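Local atomic coordinates of gamma-glutamyltranspeptidase (Streptomyces lincolnensis, PDB entry 6J3A), a protein that is an LmbA-like homologue of the gamma-glutamyltranspeptidases, in the N-terminal nucleophile hydrolase clan, whose exact reaction is uncertain. Residues A[138-144]-A[179-185]; A[147-151]-A[378-382]; A[152-156]-A[170-176]; A[163-169]-A[444-450]. All blocks are in the same frame, centred on the assembly; numbering follows the deposited sequence.

Contact 1 of 4, residues A[138-144]-A[179-185]; sequences AEHGHAP and PGELLRN
The segments run antiparallel, with CA pairs Ala138-Asn185 at 5.0 Å, Gly141-Arg184 at 4.7 Å, His142-Leu182 at 4.7 Å and Pro144-Pro179 at 5.2 Å. Residues 138-140 finish helix 127-140; Gly141 breaks it at phi/psi 105/168, and the chain then extends. Residues 179-185 are irregular but largely extended, apart from Gly180 at 80/-7.

Backbone hydrogen bonds set the register. His142 and Leu183 form one isolated antiparallel hydrogen-bonded bridge, Leu183 N to His142 O 3.0 Å and His142 N to Leu183 O 3.2 Å. Asn185 N donates to Ala138 O at 2.9 Å, and the Asn185 side chain N-caps helix 186-200 through Leu188 N. Gly141 CA lies 3.2 Å from Leu183 O in a CA-H...O contact; a CB here would clash with Leu182 CB.

Two waters extend the pairing: one joins His142 ND1 (2.5 Å) to Leu183 O (2.9 Å), the other Pro144 O (2.7 Å) to Gly180 N (2.8 Å).

Leu183 (chi1 t, chi2 p) packs CD2 4.1 Å from Pro144 CB and 3.9 Å from His142 CE1. The Arg184 CD methylene makes a close contact, 3.1 Å, with Glu139 O. Ala143, Pro179 and Leu182 also meet the second subunit.

Held mainly by backbone hydrogen bonds, the contact joins the end of helix 127-140 to the start of helix 186-200; the absence of a side chain at Gly141 lets the chains come this close.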
loop_
_atom_site.group_PDB
_atom_site.type_symbol
_atom_site.label_atom_id
_atom_site.label_comp_id
_atom_site.label_asym_id
_atom_site.label_seq_id
_atom_site.Cartn_x
_atom_site.Cartn_y
_atom_site.Cartn_z
ATOM N N ALA A 138 -13.238 14.718 -10.143
ATOM C CA ALA A 138 -13.224 16.063 -10.676
ATOM C C ALA A 138 -14.384 16.878 -10.125
ATOM O O ALA A 138 -14.172 17.971 -9.606
ATOM C CB ALA A 138 -13.272 16.027 -12.189
ATOM N N GLU A 139 -15.599 16.341 -10.219
ATOM C CA GLU A 139 -16.782 17.089 -9.764
ATOM C C GLU A 139 -17.020 17.017 -8.245
ATOM O O GLU A 139 -17.329 18.034 -7.643
ATOM C CB GLU A 139 -18.045 16.744 -10.577
ATOM C CG GLU A 139 -18.900 15.596 -10.077
ATOM C CD GLU A 139 -20.191 15.454 -10.863
ATOM O OE1 GLU A 139 -21.139 16.234 -10.626
ATOM O OE2 GLU A 139 -20.261 14.548 -11.714
ATOM N N HIS A 140 -16.861 15.841 -7.636
ATOM C CA HIS A 140 -17.136 15.664 -6.187
ATOM C C HIS A 140 -15.916 15.785 -5.288
ATOM O O HIS A 140 -16.072 15.901 -4.079
ATOM C CB HIS A 140 -17.822 14.333 -5.899
ATOM C CG HIS A 140 -19.089 14.132 -6.666
ATOM N ND1 HIS A 140 -20.214 14.904 -6.461
ATOM C CD2 HIS A 140 -19.412 13.243 -7.637
ATOM C CE1 HIS A 140 -21.177 14.496 -7.268
ATOM N NE2 HIS A 140 -20.718 13.488 -7.992
ATOM N N GLY A 141 -14.719 15.698 -5.861
ATOM C CA GLY A 141 -13.489 16.121 -5.178
ATOM C C GLY A 141 -12.560 15.051 -4.631
ATOM O O GLY A 141 -12.916 13.875 -4.541
ATOM N N HIS A 142 -11.357 15.483 -4.263
ATOM C CA HIS A 142 -10.408 14.623 -3.564
ATOM C C HIS A 142 -9.477 15.409 -2.634
ATOM O O HIS A 142 -9.187 16.575 -2.867
ATOM C CB HIS A 142 -9.580 13.837 -4.577
ATOM C CG HIS A 142 -8.383 14.578 -5.071
ATOM N ND1 HIS A 142 -8.454 15.509 -6.083
ATOM C CD2 HIS A 142 -7.087 14.543 -4.674
ATOM C CE1 HIS A 142 -7.250 16.009 -6.298
ATOM N NE2 HIS A 142 -6.403 15.443 -5.453
ATOM N N ALA A 143 -8.992 14.742 -1.598
ATOM C CA ALA A 143 -8.083 15.358 -0.638
ATOM C C ALA A 143 -6.673 15.381 -1.222
ATOM O O ALA A 143 -6.014 14.351 -1.289
ATOM C CB ALA A 143 -8.120 14.605 0.684
ATOM N N PRO A 144 -6.208 16.559 -1.655
ATOM C CA PRO A 144 -4.972 16.577 -2.424
ATOM C C PRO A 144 -3.735 16.446 -1.567
ATOM O O PRO A 144 -3.769 16.712 -0.373
ATOM C CB PRO A 144 -4.989 17.961 -3.060
ATOM C CG PRO A 144 -5.652 18.799 -2.022
ATOM C CD PRO A 144 -6.699 17.922 -1.392
ATOM N N PRO A 179 -4.648 20.550 1.710
ATOM C CA PRO A 179 -4.832 19.149 2.039
ATOM C C PRO A 179 -5.890 18.974 3.132
ATOM O O PRO A 179 -6.168 19.901 3.903
ATOM C CB PRO A 179 -3.445 18.704 2.508
ATOM C CG PRO A 179 -2.747 19.941 2.926
ATOM C CD PRO A 179 -3.299 21.030 2.067
ATOM N N GLY A 180 -6.518 17.804 3.137
ATOM C CA GLY A 180 -7.624 17.517 4.043
ATOM C C GLY A 180 -8.976 18.071 3.619
ATOM O O GLY A 180 -9.974 17.763 4.256
ATOM N N GLU A 181 -9.018 18.884 2.562
ATOM C CA GLU A 181 -10.267 19.457 2.043
ATOM C C GLU A 181 -10.445 18.947 0.640
ATOM O O GLU A 181 -9.449 18.700 -0.045
ATOM C CB GLU A 181 -10.204 20.989 1.959
ATOM C CG GLU A 181 -9.587 21.701 3.156
ATOM C CD GLU A 181 -10.588 22.478 3.987
ATOM O OE1 GLU A 181 -10.247 23.605 4.417
ATOM O OE2 GLU A 181 -11.712 21.969 4.203
ATOM N N LEU A 182 -11.697 18.836 0.201
ATOM C CA LEU A 182 -12.002 18.396 -1.162
ATOM C C LEU A 182 -11.636 19.447 -2.209
ATOM O O LEU A 182 -12.165 20.544 -2.191
ATOM C CB LEU A 182 -13.480 18.026 -1.301
ATOM C CG LEU A 182 -13.980 16.868 -0.426
ATOM C CD1 LEU A 182 -15.486 16.682 -0.579
ATOM C CD2 LEU A 182 -13.258 15.558 -0.721
ATOM N N LEU A 183 -10.711 19.093 -3.098
ATOM C CA LEU A 183 -10.325 19.922 -4.239
ATOM C C LEU A 183 -11.169 19.501 -5.426
ATOM O O LEU A 183 -11.231 18.314 -5.732
ATOM C CB LEU A 183 -8.847 19.718 -4.580
ATOM C CG LEU A 183 -8.354 20.220 -5.942
ATOM C CD1 LEU A 183 -8.576 21.722 -6.110
ATOM C CD2 LEU A 183 -6.883 19.874 -6.104
ATOM N N ARG A 184 -11.784 20.469 -6.103
ATOM C CA ARG A 184 -12.621 20.199 -7.273
ATOM C C ARG A 184 -12.161 20.914 -8.531
ATOM O O ARG A 184 -11.478 21.937 -8.476
ATOM C CB ARG A 184 -14.053 20.619 -7.001
ATOM C CG ARG A 184 -14.830 19.655 -6.143
ATOM C CD ARG A 184 -16.204 20.232 -5.845
ATOM N NE ARG A 184 -16.837 19.507 -4.748
ATOM C CZ ARG A 184 -16.636 19.755 -3.453
ATOM N NH1 ARG A 184 -15.818 20.737 -3.049
ATOM N NH2 ARG A 184 -17.261 19.011 -2.547
ATOM N N ASN A 185 -12.557 20.342 -9.662
ATOM C CA ASN A 185 -12.464 20.990 -10.954
ATOM C C ASN A 185 -13.761 20.670 -11.715
ATOM O O ASN A 185 -13.782 19.769 -12.557
ATOM C CB ASN A 185 -11.212 20.523 -11.707
ATOM C CG ASN A 185 -10.957 21.316 -12.985
ATOM O OD1 ASN A 185 -11.871 21.900 -13.580
ATOM N ND2 ASN A 185 -9.707 21.318 -13.427
HETATM O O HOH W 1 -10.296 16.337 -7.632
HETATM O O HOH W 2 -5.397 15.754 1.605
#

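Contact 2 of 4, residues A[147-151]-A[378-382]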
loop_
_atom_site.group_PDB
_atom_site.type_symbol
_atom_site.label_atom_id
_atom_site.label_comp_id
_atom_site.label_asym_id
_atom_site.label_seq_id
_atom_site.Cartn_x
_atom_site.Cartn_y
_atom_site.Cartn_z
ATOM N N ASN A 147 1.814 19.164 -2.217
ATOM C CA ASN A 147 2.411 19.719 -3.439
ATOM C C ASN A 147 1.465 20.377 -4.453
ATOM O O ASN A 147 1.915 21.201 -5.236
ATOM C CB ASN A 147 3.247 18.655 -4.151
ATOM C CG ASN A 147 4.594 18.425 -3.487
ATOM O OD1 ASN A 147 5.063 19.239 -2.683
ATOM N ND2 ASN A 147 5.230 17.310 -3.832
ATOM N N VAL A 148 0.182 20.032 -4.452
ATOM C CA VAL A 148 -0.760 20.700 -5.351
ATOM C C VAL A 148 -0.846 22.188 -4.996
ATOM O O VAL A 148 -0.552 23.060 -5.812
ATOM C CB VAL A 148 -2.165 20.062 -5.294
ATOM C CG1 VAL A 148 -3.160 20.840 -6.144
ATOM C CG2 VAL A 148 -2.115 18.620 -5.768
ATOM N N GLY A 149 -1.237 22.457 -3.760
ATOM C CA GLY A 149 -1.421 23.819 -3.287
ATOM C C GLY A 149 -0.119 24.581 -3.215
ATOM O O GLY A 149 -0.071 25.759 -3.570
ATOM N N VAL A 150 0.938 23.913 -2.760
ATOM C CA VAL A 150 2.256 24.540 -2.698
ATOM C C VAL A 150 2.690 24.977 -4.097
ATOM O O VAL A 150 3.312 26.028 -4.232
ATOM C CB VAL A 150 3.317 23.626 -2.038
ATOM C CG1 VAL A 150 4.735 24.177 -2.210
ATOM C CG2 VAL A 150 3.023 23.469 -0.552
ATOM N N THR A 151 2.340 24.181 -5.114
ATOM C CA THR A 151 2.627 24.517 -6.518
ATOM C C THR A 151 1.841 25.742 -6.956
ATOM O O THR A 151 2.408 26.686 -7.483
ATOM C CB THR A 151 2.305 23.364 -7.505
ATOM O OG1 THR A 151 3.119 22.224 -7.221
ATOM C CG2 THR A 151 2.587 23.777 -8.946
ATOM N N PHE A 378 11.606 25.731 -8.161
ATOM C CA PHE A 378 10.619 24.857 -7.529
ATOM C C PHE A 378 10.432 23.535 -8.294
ATOM O O PHE A 378 10.242 23.533 -9.523
ATOM C CB PHE A 378 9.280 25.588 -7.413
ATOM C CG PHE A 378 8.140 24.706 -6.980
ATOM C CD1 PHE A 378 8.011 24.307 -5.646
ATOM C CD2 PHE A 378 7.187 24.276 -7.905
ATOM C CE1 PHE A 378 6.958 23.496 -5.246
ATOM C CE2 PHE A 378 6.133 23.465 -7.505
ATOM C CZ PHE A 378 6.017 23.080 -6.173
ATOM N N ASP A 379 10.506 22.428 -7.547
ATOM C CA ASP A 379 10.252 21.082 -8.063
ATOM C C ASP A 379 8.904 20.595 -7.504
ATOM O O ASP A 379 8.813 20.318 -6.303
ATOM C CB ASP A 379 11.398 20.145 -7.642
ATOM C CG ASP A 379 11.302 18.740 -8.267
ATOM O OD1 ASP A 379 10.833 18.584 -9.431
ATOM O OD2 ASP A 379 11.733 17.790 -7.573
ATOM N N PRO A 380 7.859 20.472 -8.368
ATOM C CA PRO A 380 6.525 20.022 -7.900
ATOM C C PRO A 380 6.469 18.532 -7.506
ATOM O O PRO A 380 5.443 18.041 -7.009
ATOM C CB PRO A 380 5.631 20.280 -9.122
ATOM C CG PRO A 380 6.548 20.087 -10.287
ATOM C CD PRO A 380 7.918 20.528 -9.847
ATOM N N LEU A 381 7.585 17.849 -7.757
ATOM C CA LEU A 381 7.815 16.446 -7.487
ATOM C C LEU A 381 8.495 16.214 -6.119
ATOM O O LEU A 381 8.533 15.088 -5.631
ATOM C CB LEU A 381 8.741 15.933 -8.601
ATOM C CG LEU A 381 8.681 14.459 -8.989
ATOM C CD1 LEU A 381 7.464 14.197 -9.874
ATOM C CD2 LEU A 381 9.982 14.057 -9.677
ATOM N N GLY A 382 9.008 17.287 -5.507
ATOM C CA GLY A 382 9.972 17.207 -4.401
ATOM C C GLY A 382 9.462 16.666 -3.077
ATOM O O GLY A 382 8.391 17.059 -2.604
#
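Phe378, Asn147 and Thr151 carry most of this small contact, in which one side of helix 146-154 meets a turn in the loop between helix 334-341 and strand 424-428. Phe378 loses the most surface. Its CA-to-CB bond points at the helix, and with chi1 at 171° the ring reaches Val150 and Thr151 in the second half of the helix: CE1 lies 3.8 Å from Val150 CG1, an apolar touch, and CZ 3.2 Å from Thr151 OG1, which sits at the ring edge, near its plane.

Asn147 points toward the turn from the preceding part of the helix. Its ND2 donates a weak hydrogen bond to Gly382 O, 3.4 Å away and nearly linear; Pro380 O is as near, at 3.3 Å from Asn147 ND2, but the angle is too poor for a bond. The acceptor belongs to the last residue of a type I beta turn, Asp379 to Gly382, closed by Gly382 N to Asp379 O at 3.1 Å.

Thr151, with chi1 m, returns its hydroxyl to its own helix, OG1 donating to Asn147 O at 2.5 Å. That same OG1 lies 3.7 Å from Pro380 CB, and His53 packs on both Asn147 and Thr151.

With the Thr151 hydroxyl proton committed within the helix, the contact is van der Waals packing at the surface, supplemented by one weak amide-to-carbonyl hydrogen bond to the end of the turn.

Contact 3 of 4, residues A[152-156]-A[170-176]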
loop_
_atom_site.group_PDB
_atom_site.type_symbol
_atom_site.label_atom_id
_atom_site.label_comp_id
_atom_site.label_asym_id
_atom_site.label_seq_id
_atom_site.Cartn_x
_atom_site.Cartn_y
_atom_site.Cartn_z
ATOM N N VAL A 152 0.532 25.706 -6.754
ATOM C CA VAL A 152 -0.323 26.862 -7.032
ATOM C C VAL A 152 0.237 28.126 -6.363
ATOM O O VAL A 152 0.387 29.150 -7.028
ATOM C CB VAL A 152 -1.783 26.607 -6.601
ATOM C CG1 VAL A 152 -2.612 27.882 -6.666
ATOM C CG2 VAL A 152 -2.424 25.548 -7.489
ATOM N N GLU A 153 0.575 28.050 -5.075
ATOM C CA GLU A 153 1.138 29.215 -4.358
ATOM C C GLU A 153 2.403 29.798 -5.024
ATOM O O GLU A 153 2.632 30.997 -4.943
ATOM C CB GLU A 153 1.430 28.902 -2.877
ATOM C CG GLU A 153 0.205 28.714 -1.969
ATOM C CD GLU A 153 -0.629 29.966 -1.751
ATOM O OE1 GLU A 153 -0.213 31.065 -2.171
ATOM O OE2 GLU A 153 -1.720 29.844 -1.151
ATOM N N THR A 154 3.194 28.958 -5.691
ATOM C CA THR A 154 4.394 29.409 -6.426
ATOM C C THR A 154 4.107 30.361 -7.602
ATOM O O THR A 154 4.956 31.180 -7.972
ATOM C CB THR A 154 5.212 28.238 -7.037
ATOM O OG1 THR A 154 4.442 27.551 -8.038
ATOM C CG2 THR A 154 5.664 27.263 -5.986
ATOM N N VAL A 155 2.930 30.197 -8.201
ATOM C CA VAL A 155 2.493 30.974 -9.363
ATOM C C VAL A 155 1.239 31.757 -9.011
ATOM O O VAL A 155 0.350 31.925 -9.848
ATOM C CB VAL A 155 2.219 30.073 -10.604
ATOM C CG1 VAL A 155 3.529 29.527 -11.160
ATOM C CG2 VAL A 155 1.231 28.941 -10.303
ATOM N N ARG A 156 1.156 32.230 -7.771
ATOM C CA ARG A 156 -0.033 32.957 -7.322
ATOM C C ARG A 156 -0.135 34.288 -8.052
ATOM O O ARG A 156 -1.182 34.615 -8.610
ATOM C CB ARG A 156 -0.012 33.201 -5.808
ATOM C CG ARG A 156 -1.224 33.980 -5.308
ATOM C CD ARG A 156 -1.177 34.278 -3.820
ATOM N NE ARG A 156 -1.819 33.221 -3.052
ATOM C CZ ARG A 156 -3.135 33.009 -2.969
ATOM N NH1 ARG A 156 -4.010 33.776 -3.609
ATOM N NH2 ARG A 156 -3.586 31.999 -2.241
ATOM N N TYR A 170 -8.021 27.418 -9.829
ATOM C CA TYR A 170 -7.125 27.026 -8.732
ATOM C C TYR A 170 -7.061 27.982 -7.538
ATOM O O TYR A 170 -6.551 27.612 -6.481
ATOM C CB TYR A 170 -5.716 26.756 -9.280
ATOM C CG TYR A 170 -5.664 25.493 -10.123
ATOM C CD1 TYR A 170 -5.710 24.225 -9.528
ATOM C CD2 TYR A 170 -5.601 25.555 -11.516
ATOM C CE1 TYR A 170 -5.677 23.060 -10.297
ATOM C CE2 TYR A 170 -5.569 24.393 -12.290
ATOM C CZ TYR A 170 -5.605 23.151 -11.679
ATOM O OH TYR A 170 -5.570 22.008 -12.449
ATOM N N LEU A 171 -7.586 29.194 -7.702
ATOM C CA LEU A 171 -7.656 30.177 -6.630
ATOM C C LEU A 171 -9.079 30.729 -6.512
ATOM O O LEU A 171 -9.266 31.945 -6.453
ATOM C CB LEU A 171 -6.672 31.320 -6.900
ATOM C CG LEU A 171 -5.172 31.043 -6.948
ATOM C CD1 LEU A 171 -4.434 32.334 -7.279
ATOM C CD2 LEU A 171 -4.652 30.488 -5.636
ATOM N N PRO A 172 -10.098 29.844 -6.483
ATOM C CA PRO A 172 -11.459 30.366 -6.288
ATOM C C PRO A 172 -11.540 31.168 -4.993
ATOM O O PRO A 172 -11.171 30.650 -3.929
ATOM C CB PRO A 172 -12.320 29.103 -6.184
ATOM C CG PRO A 172 -11.369 28.035 -5.750
ATOM C CD PRO A 172 -10.060 28.373 -6.397
ATOM N N GLY A 173 -11.969 32.427 -5.105
ATOM C CA GLY A 173 -11.944 33.381 -3.992
ATOM C C GLY A 173 -10.552 33.679 -3.450
ATOM O O GLY A 173 -10.400 34.082 -2.304
ATOM N N GLY A 174 -9.524 33.479 -4.265
ATOM C CA GLY A 174 -8.139 33.579 -3.791
ATOM C C GLY A 174 -7.643 32.435 -2.909
ATOM O O GLY A 174 -6.523 32.493 -2.395
ATOM N N LYS A 175 -8.457 31.389 -2.754
ATOM C CA LYS A 175 -8.151 30.258 -1.880
ATOM C C LYS A 175 -7.463 29.156 -2.685
ATOM O O LYS A 175 -8.070 28.540 -3.571
ATOM C CB LYS A 175 -9.426 29.713 -1.217
ATOM N N ALA A 176 -6.189 28.930 -2.368
ATOM C CA ALA A 176 -5.423 27.816 -2.921
ATOM C C ALA A 176 -5.929 26.467 -2.372
ATOM O O ALA A 176 -6.562 26.433 -1.307
ATOM C CB ALA A 176 -3.943 27.987 -2.599
#
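Arg156, the first residue of helix 156-161, has the most elaborate side-chain conformation of this contact. Chi1 and chi2 are both t, but chi3 lies at -91°, between wells, and this bend carries the guanidinium to residues 170-176. There NH1 and NH2 of Arg156 both donate to Gly174 O, at 3.1 and 3.0 Å, the carbonyl lying near the plane of the group. Glu153, with chi1 and chi2 both m, folds its carboxylate alongside: Glu153 OE1 takes a hydrogen bond from Arg156 NE at 2.8 Å and Glu153 OE2 one from Arg156 NH2 at 3.1 Å, a two-pronged salt bridge along one side of the guanidinium. Glu153 OE2 also comes within 3.2 Å of Ala176 CB.

Leu171 (chi1 m, chi2 t) lays CD2 over one face of the guanidinium, 3.9 Å from Arg156 NH2. The same CD2 meets Val152 CG1 at 3.5 Å. Val152, with chi1 t, has CG1 4.3 Å from Ala176 CB and CG2 3.9 Å from Tyr170 CB. Gly174 N bonds back to Leu171 O at 2.7 Å.

Between the segments the chain runs through the rest of helix 156-161 and into helix 164-170. Phe159 packs on Tyr170 and Leu171, and Glu160 gives Arg156 a second salt bridge. Leu443 packs on Val152 and Tyr170 where the contact joins the end of helix 146-154 and the start of helix 156-161 to the loop after helix 164-170.

Contact 4 of 4, residues A[163-169]-A[444-450]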
loop_
_atom_site.group_PDB
_atom_site.type_symbol
_atom_site.label_atom_id
_atom_site.label_comp_id
_atom_site.label_asym_id
_atom_site.label_seq_id
_atom_site.Cartn_x
_atom_site.Cartn_y
_atom_site.Cartn_z
ATOM N N TRP A 163 -2.545 35.153 -15.685
ATOM C CA TRP A 163 -3.322 33.961 -16.124
ATOM C C TRP A 163 -4.581 33.810 -15.297
ATOM O O TRP A 163 -4.696 32.921 -14.454
ATOM C CB TRP A 163 -2.512 32.658 -16.047
ATOM C CG TRP A 163 -1.226 32.640 -16.840
ATOM C CD1 TRP A 163 -0.806 33.552 -17.772
ATOM C CD2 TRP A 163 -0.212 31.640 -16.777
ATOM N NE1 TRP A 163 0.416 33.186 -18.273
ATOM C CE2 TRP A 163 0.806 32.018 -17.677
ATOM C CE3 TRP A 163 -0.057 30.465 -16.038
ATOM C CZ2 TRP A 163 1.962 31.258 -17.862
ATOM C CZ3 TRP A 163 1.091 29.714 -16.214
ATOM C CH2 TRP A 163 2.090 30.117 -17.120
ATOM N N THR A 164 -5.537 34.687 -15.551
ATOM C CA THR A 164 -6.718 34.783 -14.703
ATOM C C THR A 164 -7.657 33.588 -14.839
ATOM O O THR A 164 -8.426 33.311 -13.919
ATOM C CB THR A 164 -7.500 36.083 -14.960
ATOM O OG1 THR A 164 -7.796 36.203 -16.354
ATOM C CG2 THR A 164 -6.693 37.290 -14.495
ATOM N N THR A 165 -7.604 32.889 -15.969
ATOM C CA THR A 165 -8.414 31.681 -16.146
ATOM C C THR A 165 -7.951 30.540 -15.237
ATOM O O THR A 165 -8.749 29.680 -14.871
ATOM C CB THR A 165 -8.404 31.188 -17.601
ATOM O OG1 THR A 165 -7.048 31.019 -18.042
ATOM C CG2 THR A 165 -9.130 32.179 -18.503
ATOM N N SER A 166 -6.661 30.535 -14.901
ATOM C CA SER A 166 -6.095 29.574 -13.952
ATOM C C SER A 166 -6.424 29.934 -12.497
ATOM O O SER A 166 -6.633 29.039 -11.667
ATOM C CB SER A 166 -4.578 29.457 -14.135
ATOM O OG SER A 166 -4.260 28.869 -15.382
ATOM N N ALA A 167 -6.448 31.231 -12.191
ATOM C CA ALA A 167 -6.954 31.725 -10.908
ATOM C C ALA A 167 -8.403 31.290 -10.660
ATOM O O ALA A 167 -8.728 30.848 -9.560
ATOM C CB ALA A 167 -6.833 33.235 -10.840
ATOM N N ASP A 168 -9.252 31.371 -11.688
ATOM C CA ASP A 168 -10.666 30.932 -11.603
ATOM C C ASP A 168 -10.828 29.487 -11.154
ATOM O O ASP A 168 -11.786 29.150 -10.458
ATOM C CB ASP A 168 -11.388 31.073 -12.960
ATOM C CG ASP A 168 -11.540 32.518 -13.415
ATOM O OD1 ASP A 168 -11.500 33.436 -12.567
ATOM O OD2 ASP A 168 -11.709 32.735 -14.635
ATOM N N VAL A 169 -9.908 28.633 -11.581
ATOM C CA VAL A 169 -9.969 27.203 -11.292
ATOM C C VAL A 169 -9.215 26.851 -10.005
ATOM O O VAL A 169 -9.729 26.086 -9.183
ATOM C CB VAL A 169 -9.430 26.395 -12.488
ATOM C CG1 VAL A 169 -9.366 24.906 -12.167
ATOM C CG2 VAL A 169 -10.305 26.636 -13.714
ATOM N N GLN A 444 1.014 24.924 -13.674
ATOM C CA GLN A 444 1.894 26.037 -13.288
ATOM C C GLN A 444 2.635 26.665 -14.468
ATOM O O GLN A 444 3.487 27.544 -14.259
ATOM C CB GLN A 444 2.923 25.596 -12.225
ATOM C CG GLN A 444 3.992 24.612 -12.708
ATOM C CD GLN A 444 3.691 23.146 -12.399
ATOM O OE1 GLN A 444 4.605 22.391 -12.080
ATOM N NE2 GLN A 444 2.424 22.734 -12.501
ATOM N N SER A 445 2.326 26.207 -15.687
ATOM C CA SER A 445 3.078 26.605 -16.892
ATOM C C SER A 445 2.257 27.034 -18.127
ATOM O O SER A 445 2.840 27.452 -19.123
ATOM C CB SER A 445 4.059 25.490 -17.258
ATOM O OG SER A 445 4.979 25.253 -16.192
ATOM N N ASN A 446 0.929 26.954 -18.060
ATOM C CA ASN A 446 0.063 27.631 -19.030
ATOM C C ASN A 446 -1.248 28.041 -18.378
ATOM O O ASN A 446 -1.724 27.384 -17.450
ATOM C CB ASN A 446 -0.223 26.752 -20.258
ATOM C CG ASN A 446 0.678 27.076 -21.443
ATOM O OD1 ASN A 446 0.680 28.192 -21.957
ATOM N ND2 ASN A 446 1.428 26.083 -21.901
ATOM N N PRO A 447 -1.850 29.127 -18.873
ATOM C CA PRO A 447 -3.175 29.459 -18.380
ATOM C C PRO A 447 -4.183 28.367 -18.752
ATOM O O PRO A 447 -4.093 27.777 -19.831
ATOM C CB PRO A 447 -3.504 30.754 -19.132
ATOM C CG PRO A 447 -2.770 30.615 -20.426
ATOM C CD PRO A 447 -1.475 29.955 -20.035
ATOM N N VAL A 448 -5.122 28.113 -17.856
ATOM C CA VAL A 448 -6.228 27.218 -18.134
ATOM C C VAL A 448 -7.017 27.664 -19.363
ATOM O O VAL A 448 -7.371 28.830 -19.506
ATOM C CB VAL A 448 -7.175 27.118 -16.917
ATOM C CG1 VAL A 448 -8.514 26.467 -17.279
ATOM C CG2 VAL A 448 -6.497 26.325 -15.806
ATOM N N VAL A 449 -7.289 26.709 -20.237
ATOM C CA VAL A 449 -8.253 26.890 -21.315
ATOM C C VAL A 449 -9.643 26.959 -20.666
ATOM O O VAL A 449 -10.179 25.929 -20.243
ATOM C CB VAL A 449 -8.194 25.738 -22.343
ATOM C CG1 VAL A 449 -9.158 26.000 -23.500
ATOM C CG2 VAL A 449 -6.768 25.515 -22.862
ATOM N N PRO A 450 -10.231 28.174 -20.589
ATOM C CA PRO A 450 -11.349 28.401 -19.662
ATOM C C PRO A 450 -12.538 27.451 -19.857
ATOM O O PRO A 450 -13.080 26.963 -18.859
ATOM C CB PRO A 450 -11.740 29.873 -19.895
ATOM C CG PRO A 450 -11.149 30.256 -21.200
ATOM C CD PRO A 450 -10.004 29.325 -21.486
HETATM O O HOH W 3 -3.164 26.334 -15.297
#
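Trp163, the N-cap residue of helix 164-170, lays its indole along the chain of 444-447. Its CH2 is 3.2 Å from Ser445 C and its CZ3 3.3 Å from Asn446 N, while Pro447 CD sits over the five-membered ring of Trp163, 3.9 Å from the centroid and 12° off the normal, a CH-pi contact. Thr165, with chi1 at 54°, donates OG1 to Val448 O at 2.7 Å and places CG2 3.8 Å from Pro450 CB. Ser166 OG accepts from Val448 N at 2.7 Å and donates to a water, 2.8 Å away, that in turn donates to Asn446 O at 2.8 Å. One turn on, Val169 CG2 packs on Val448 CG1 at 4.0 Å.

The first turn of helix 164-170 thus holds, by side-chain-to-backbone bonds, the short, weakly bonded strand 448-449, paired antiparallel with 454-455. In this buried contact Trp163 NE1 bonds to Met234 O, Thr233 of strand 233-234 touches Trp163 and Pro447, and helix 220-229 packs through Gln228 on Pro447 and Pro450.

How the contacts relate
Contact 4 is buried, contact 2 lies at the surface, and contacts 1 and 3 fall between. Contacts 2 and 3 use successive parts of helix 146-154 and touch through Phe378 and Thr154; contact 3 is nested within the loops closed by contacts 1 and 2. The closest centres, about 10 Å apart, are those of contacts 3 and 4, where Tyr170 meets Val448. Gln444 links contact 4 to Pro380 and Thr151 of contact 2, and Leu183 of contact 1 packs on Val148. Backbone pairing dominates contact 1, a charged network contact 3, and hydroxyl-to-backbone bonds with aromatic packing contact 4, whereas surface contact 2 has ring-edge and apolar packing with one weak hydrogen bond. The second subunit reaches contact 1 alone.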